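Local structure of phosphatidylserine synthase (Haemophilus influenzae, 3HSI) at residues K299-I304 with G349-R354; F338-E343 with K423-L428. The protein belongs to the phospholipase D superfamily, as a bacterial phosphatidylserine synthase built around two large mixed beta sheets flanked by helices. All coordinates share one frame; numbering follows the deposited sequence.

Interaction 1: residues K299-I304 with G349-R354; sequences KRVEII and GQLVVR
Strands 300-304 and 351-354 run side by side in the same direction, 4.7 Å apart at their closest and only 8° from parallel. Val301 and Ile303 each use both N-H and C=O toward the neighbour, bonding Gln350 O, Val352 N and O, and Arg354 N, each donor lying nearly along the C=O axis. The side chain of Gln350 adds one more bond beyond the start of the strand. Its CB and CG lie against Arg300 NH1, with Gln350 CG 3.2 Å from that nitrogen and the two side chains crossing at about a right angle. CG and CD also lie close to Lys299 O. With CG anti to the backbone N (chi1 -167°) and the chain extended, Gln350 NE2 reaches Lys299 O at 2.8 Å; the acceptor lies in the amide plane, while the donor sits above the carbonyl plane. NE2 also bonds Leu295 O, so two acceptors fix the amide. Val301, Ile303, Leu351 and Val353 share one sheet face. On the other, Glu302 OE2 forms a salt bridge with Arg354 NE, a weak bond in angle, while OE1 pairs with Arg416 and Arg354 NH1 bonds Thr419 OG1. Helices 327-341 and 343-348 pack against the apolar face, giving a right-handed parallel beta-alpha-beta crossover within the PLD-like domain.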
loop_
_atom_site.group_PDB
_atom_site.type_symbol
_atom_site.label_atom_id
_atom_site.label_comp_id
_atom_site.label_asym_id
_atom_site.label_seq_id
_atom_site.Cartn_x
_atom_site.Cartn_y
_atom_site.Cartn_z
ATOM N N LYS C 299 -9.908 -9.939 -31.309
ATOM C CA LYS C 299 -9.763 -8.489 -31.476
ATOM C C LYS C 299 -8.289 -8.182 -31.697
ATOM O O LYS C 299 -7.426 -8.967 -31.305
ATOM C CB LYS C 299 -10.306 -7.696 -30.280
ATOM C CG LYS C 299 -11.512 -8.296 -29.548
ATOM C CD LYS C 299 -12.656 -8.587 -30.475
ATOM C CE LYS C 299 -13.969 -8.710 -29.741
ATOM N NZ LYS C 299 -14.981 -8.543 -30.808
ATOM N N ARG C 300 -7.999 -7.059 -32.336
ATOM C CA ARG C 300 -6.619 -6.641 -32.505
ATOM C C ARG C 300 -6.185 -5.749 -31.344
ATOM O O ARG C 300 -7.004 -5.005 -30.782
ATOM C CB ARG C 300 -6.457 -5.855 -33.807
ATOM C CG ARG C 300 -7.043 -6.557 -35.010
ATOM C CD ARG C 300 -6.249 -7.759 -35.387
ATOM N NE ARG C 300 -6.737 -8.390 -36.604
ATOM C CZ ARG C 300 -7.272 -9.606 -36.661
ATOM N NH1 ARG C 300 -7.402 -10.349 -35.563
ATOM N NH2 ARG C 300 -7.668 -10.097 -37.827
ATOM N N VAL C 301 -4.891 -5.807 -31.029
ATOM C CA VAL C 301 -4.314 -5.040 -29.942
ATOM C C VAL C 301 -2.960 -4.527 -30.387
ATOM O O VAL C 301 -2.127 -5.285 -30.905
ATOM C CB VAL C 301 -4.103 -5.897 -28.632
ATOM C CG1 VAL C 301 -3.430 -5.029 -27.519
ATOM C CG2 VAL C 301 -5.424 -6.527 -28.161
ATOM N N GLU C 302 -2.753 -3.236 -30.176
ATOM C CA GLU C 302 -1.486 -2.620 -30.457
ATOM C C GLU C 302 -0.955 -1.997 -29.155
ATOM O O GLU C 302 -1.634 -1.231 -28.514
ATOM C CB GLU C 302 -1.670 -1.552 -31.554
ATOM C CG GLU C 302 -0.393 -0.812 -31.876
ATOM C CD GLU C 302 -0.576 0.296 -32.906
ATOM O OE1 GLU C 302 -1.715 0.482 -33.422
ATOM O OE2 GLU C 302 0.437 0.976 -33.223
ATOM N N ILE C 303 0.273 -2.316 -28.775
ATOM C CA ILE C 303 0.839 -1.749 -27.561
ATOM C C ILE C 303 2.121 -1.043 -27.921
ATOM O O ILE C 303 2.972 -1.604 -28.629
ATOM C CB ILE C 303 1.101 -2.848 -26.499
ATOM C CG1 ILE C 303 -0.210 -3.602 -26.203
ATOM C CG2 ILE C 303 1.723 -2.206 -25.234
ATOM C CD1 ILE C 303 -0.063 -4.887 -25.312
ATOM N N ILE C 304 2.236 0.207 -27.491
ATOM C CA ILE C 304 3.406 0.996 -27.806
ATOM C C ILE C 304 4.076 1.378 -26.496
ATOM O O ILE C 304 3.478 2.041 -25.675
ATOM C CB ILE C 304 3.026 2.298 -28.604
ATOM C CG1 ILE C 304 1.999 1.965 -29.695
ATOM C CG2 ILE C 304 4.291 2.966 -29.171
ATOM C CD1 ILE C 304 1.580 3.183 -30.690
ATOM N N GLY C 349 -0.015 -11.095 -36.532
ATOM C CA GLY C 349 -0.232 -9.642 -36.593
ATOM C C GLY C 349 -1.480 -9.216 -35.836
ATOM O O GLY C 349 -1.899 -8.042 -35.884
ATOM N N GLN C 350 -2.084 -10.157 -35.117
ATOM C CA GLN C 350 -3.232 -9.827 -34.293
ATOM C C GLN C 350 -2.811 -8.904 -33.142
ATOM O O GLN C 350 -3.559 -8.012 -32.748
ATOM C CB GLN C 350 -3.916 -11.098 -33.760
ATOM C CG GLN C 350 -5.304 -10.807 -33.159
ATOM C CD GLN C 350 -5.860 -11.976 -32.373
ATOM O OE1 GLN C 350 -5.407 -13.117 -32.527
ATOM N NE2 GLN C 350 -6.825 -11.694 -31.498
ATOM N N LEU C 351 -1.630 -9.167 -32.585
ATOM C CA LEU C 351 -1.027 -8.299 -31.575
ATOM C C LEU C 351 0.167 -7.621 -32.195
ATOM O O LEU C 351 1.036 -8.275 -32.774
ATOM C CB LEU C 351 -0.588 -9.108 -30.347
ATOM C CG LEU C 351 0.308 -8.475 -29.269
ATOM C CD1 LEU C 351 -0.383 -7.303 -28.552
ATOM C CD2 LEU C 351 0.665 -9.515 -28.205
ATOM N N VAL C 352 0.187 -6.305 -32.090
ATOM C CA VAL C 352 1.277 -5.488 -32.581
ATOM C C VAL C 352 1.970 -4.866 -31.368
ATOM O O VAL C 352 1.334 -4.220 -30.535
ATOM C CB VAL C 352 0.775 -4.390 -33.563
ATOM C CG1 VAL C 352 1.895 -3.368 -33.886
ATOM C CG2 VAL C 352 0.298 -5.051 -34.885
ATOM N N VAL C 353 3.268 -5.091 -31.251
ATOM C CA VAL C 353 4.012 -4.530 -30.149
ATOM C C VAL C 353 5.011 -3.615 -30.800
ATOM O O VAL C 353 5.762 -4.051 -31.663
ATOM C CB VAL C 353 4.704 -5.628 -29.299
ATOM C CG1 VAL C 353 5.703 -5.004 -28.288
ATOM C CG2 VAL C 353 3.661 -6.445 -28.555
ATOM N N ARG C 354 5.003 -2.351 -30.415
ATOM C CA ARG C 354 5.928 -1.403 -30.997
ATOM C C ARG C 354 6.845 -0.850 -29.945
ATOM O O ARG C 354 6.393 -0.524 -28.848
ATOM C CB ARG C 354 5.176 -0.226 -31.594
ATOM C CG ARG C 354 4.749 -0.448 -32.983
ATOM C CD ARG C 354 3.775 0.631 -33.278
ATOM N NE ARG C 354 3.121 0.403 -34.548
ATOM C CZ ARG C 354 3.642 0.698 -35.727
ATOM N NH1 ARG C 354 4.864 1.227 -35.841
ATOM N NH2 ARG C 354 2.921 0.458 -36.802
#

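Interaction 2: residues F338-E343 with K423-L428; sequences FCEKFE and KHYTEL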
loop_
_atom_site.group_PDB
_atom_site.type_symbol
_atom_site.label_atom_id
_atom_site.label_comp_id
_atom_site.label_asym_id
_atom_site.label_seq_id
_atom_site.Cartn_x
_atom_site.Cartn_y
_atom_site.Cartn_z
ATOM N N PHE C 338 5.502 -11.620 -22.112
ATOM C CA PHE C 338 4.205 -11.355 -22.712
ATOM C C PHE C 338 4.193 -11.699 -24.199
ATOM O O PHE C 338 3.242 -12.305 -24.689
ATOM C CB PHE C 338 3.900 -9.876 -22.527
ATOM C CG PHE C 338 2.636 -9.428 -23.168
ATOM C CD1 PHE C 338 1.407 -9.704 -22.575
ATOM C CD2 PHE C 338 2.681 -8.658 -24.353
ATOM C CE1 PHE C 338 0.218 -9.242 -23.182
ATOM C CE2 PHE C 338 1.520 -8.179 -24.957
ATOM C CZ PHE C 338 0.278 -8.453 -24.378
ATOM N N CYS C 339 5.249 -11.313 -24.903
ATOM C CA CYS C 339 5.383 -11.577 -26.335
ATOM C C CYS C 339 5.600 -13.049 -26.610
ATOM O O CYS C 339 5.319 -13.542 -27.703
ATOM C CB CYS C 339 6.530 -10.762 -26.914
ATOM S SG CYS C 339 6.188 -8.957 -26.890
ATOM N N GLU C 340 6.114 -13.758 -25.624
ATOM C CA GLU C 340 6.275 -15.187 -25.788
ATOM C C GLU C 340 4.921 -15.880 -25.585
ATOM O O GLU C 340 4.525 -16.724 -26.391
ATOM C CB GLU C 340 7.341 -15.740 -24.841
ATOM C CG GLU C 340 7.585 -17.201 -25.131
ATOM C CD GLU C 340 8.522 -17.886 -24.172
ATOM O OE1 GLU C 340 9.415 -17.239 -23.573
ATOM O OE2 GLU C 340 8.368 -19.116 -24.037
ATOM N N LYS C 341 4.213 -15.507 -24.516
ATOM C CA LYS C 341 2.869 -16.018 -24.269
ATOM C C LYS C 341 1.985 -15.809 -25.508
ATOM O O LYS C 341 1.291 -16.741 -25.940
ATOM C CB LYS C 341 2.276 -15.320 -23.053
ATOM C CG LYS C 341 0.888 -15.758 -22.715
ATOM C CD LYS C 341 0.345 -14.925 -21.568
ATOM C CE LYS C 341 -1.030 -15.364 -21.118
ATOM N NZ LYS C 341 -0.978 -16.785 -20.643
ATOM N N PHE C 342 2.055 -14.606 -26.106
ATOM C CA PHE C 342 1.229 -14.269 -27.273
ATOM C C PHE C 342 1.982 -14.331 -28.606
ATOM O O PHE C 342 1.773 -13.520 -29.520
ATOM C CB PHE C 342 0.490 -12.934 -27.049
ATOM C CG PHE C 342 -0.466 -12.983 -25.888
ATOM C CD1 PHE C 342 -1.637 -13.712 -25.976
ATOM C CD2 PHE C 342 -0.155 -12.366 -24.684
ATOM C CE1 PHE C 342 -2.518 -13.781 -24.902
ATOM C CE2 PHE C 342 -1.024 -12.438 -23.590
ATOM C CZ PHE C 342 -2.201 -13.135 -23.698
ATOM N N GLU C 343 2.849 -15.333 -28.698
ATOM C CA GLU C 343 3.666 -15.592 -29.868
ATOM C C GLU C 343 2.870 -15.810 -31.180
ATOM O O GLU C 343 3.239 -15.265 -32.247
ATOM C CB GLU C 343 4.524 -16.812 -29.570
ATOM C CG GLU C 343 5.662 -17.029 -30.515
ATOM C CD GLU C 343 6.379 -18.350 -30.246
ATOM O OE1 GLU C 343 5.908 -19.153 -29.387
ATOM O OE2 GLU C 343 7.413 -18.583 -30.919
ATOM N N LYS C 423 8.989 -8.198 -34.318
ATOM C CA LYS C 423 8.535 -9.352 -35.077
ATOM C C LYS C 423 8.493 -10.656 -34.284
ATOM O O LYS C 423 7.770 -11.579 -34.648
ATOM C CB LYS C 423 9.377 -9.532 -36.362
ATOM N N HIS C 424 9.259 -10.765 -33.217
ATOM C CA HIS C 424 9.289 -12.045 -32.485
ATOM C C HIS C 424 9.871 -11.743 -31.125
ATOM O O HIS C 424 10.747 -10.892 -31.031
ATOM C CB HIS C 424 10.164 -13.071 -33.233
ATOM C CG HIS C 424 10.051 -14.470 -32.705
ATOM N ND1 HIS C 424 11.042 -15.063 -31.955
ATOM C CD2 HIS C 424 9.064 -15.391 -32.814
ATOM C CE1 HIS C 424 10.677 -16.291 -31.629
ATOM N NE2 HIS C 424 9.473 -16.512 -32.124
ATOM N N TYR C 425 9.403 -12.425 -30.070
ATOM C CA TYR C 425 9.846 -12.090 -28.714
ATOM C C TYR C 425 11.372 -12.176 -28.599
ATOM O O TYR C 425 11.974 -11.512 -27.748
ATOM C CB TYR C 425 9.151 -12.945 -27.645
ATOM C CG TYR C 425 9.580 -14.398 -27.592
ATOM C CD1 TYR C 425 8.935 -15.360 -28.380
ATOM C CD2 TYR C 425 10.625 -14.812 -26.761
ATOM C CE1 TYR C 425 9.328 -16.700 -28.354
ATOM C CE2 TYR C 425 11.008 -16.188 -26.690
ATOM C CZ TYR C 425 10.367 -17.106 -27.503
ATOM O OH TYR C 425 10.738 -18.439 -27.473
ATOM N N THR C 426 11.987 -12.970 -29.477
ATOM C CA THR C 426 13.433 -13.135 -29.481
ATOM C C THR C 426 14.163 -11.919 -30.005
ATOM O O THR C 426 15.365 -11.866 -29.897
ATOM C CB THR C 426 13.897 -14.351 -30.310
ATOM O OG1 THR C 426 13.302 -14.289 -31.614
ATOM C CG2 THR C 426 13.525 -15.675 -29.628
ATOM N N GLU C 427 13.453 -10.971 -30.606
ATOM C CA GLU C 427 14.053 -9.672 -30.950
ATOM C C GLU C 427 14.344 -8.812 -29.717
ATOM O O GLU C 427 15.140 -7.880 -29.790
ATOM C CB GLU C 427 13.184 -8.893 -31.939
ATOM C CG GLU C 427 13.262 -9.454 -33.344
ATOM C CD GLU C 427 12.426 -8.710 -34.390
ATOM O OE1 GLU C 427 12.281 -9.300 -35.491
ATOM O OE2 GLU C 427 11.930 -7.567 -34.164
ATOM N N LEU C 428 13.695 -9.104 -28.594
ATOM C CA LEU C 428 14.039 -8.437 -27.335
ATOM C C LEU C 428 15.160 -9.205 -26.653
ATOM O O LEU C 428 15.164 -10.430 -26.640
ATOM C CB LEU C 428 12.828 -8.363 -26.399
ATOM C CG LEU C 428 11.653 -7.500 -26.806
ATOM C CD1 LEU C 428 10.460 -7.888 -25.996
ATOM C CD2 LEU C 428 11.993 -6.040 -26.633
HETATM O O HOH W 1 6.753 -13.551 -30.330
#
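The Tyr425 ring is filled on both faces: Glu340 CG lies over the centre of one, and Thr426 CG2 is offset toward the rim of the other. The first is a CH-pi contact, with Glu340 CG 3.7 Å from the centroid of the Tyr425 ring. Glu340, extended beyond CG, runs alongside the tyrosine so that its carboxylate is tilted just 19° from the ring plane. Glu343 OE2 and a water occupy the ring edge. One face of the His424 ring receives Tyr425 CD1, while its edge meets Glu343: His424 NE2 donates to the anti lone pair of Glu343 OE2 at 3.2 Å, tilted somewhat out of the imidazole plane. At the other nitrogen, His424 ND1 and Thr426 OG1 share a very short bond of 2.4 Å, so both imidazole nitrogens are engaged and the ring's rotation is fixed. The carboxylate would probably favour a protonated imidazole. At the base of the tyrosine, Cys339 CB abuts Tyr425 CB at 3.5 Å, and the water accepts from Tyr425 N and donates to Cys339 O near the helix end. The 3-10 turn 425-427 thereby packs against the C-terminal end of helix 327-341, while Leu428 leans on Leu335 of that helix and on Leu355 of strand 351-356.

From the N terminus the chain runs along strand 300-306, through helices 327-341 and 343-348, and back into strand 351-356, where interaction 1 closes the first loop. Interaction 2 starts within that loop, at residues 338-343, and closes much later at 423-428, beyond strand 419-421, which pairs antiparallel with strand 351-356. The two loops therefore cross. Their centres lie about 12 Å apart and they touch directly: Phe338 CE2 packs on Ile303 CD1 at 3.7 Å, and Leu351 CD2 reaches Phe342 CB at 3.6 Å. Together they tie two parallel strands, the helices that connect them and the segment leading to helix 436-447.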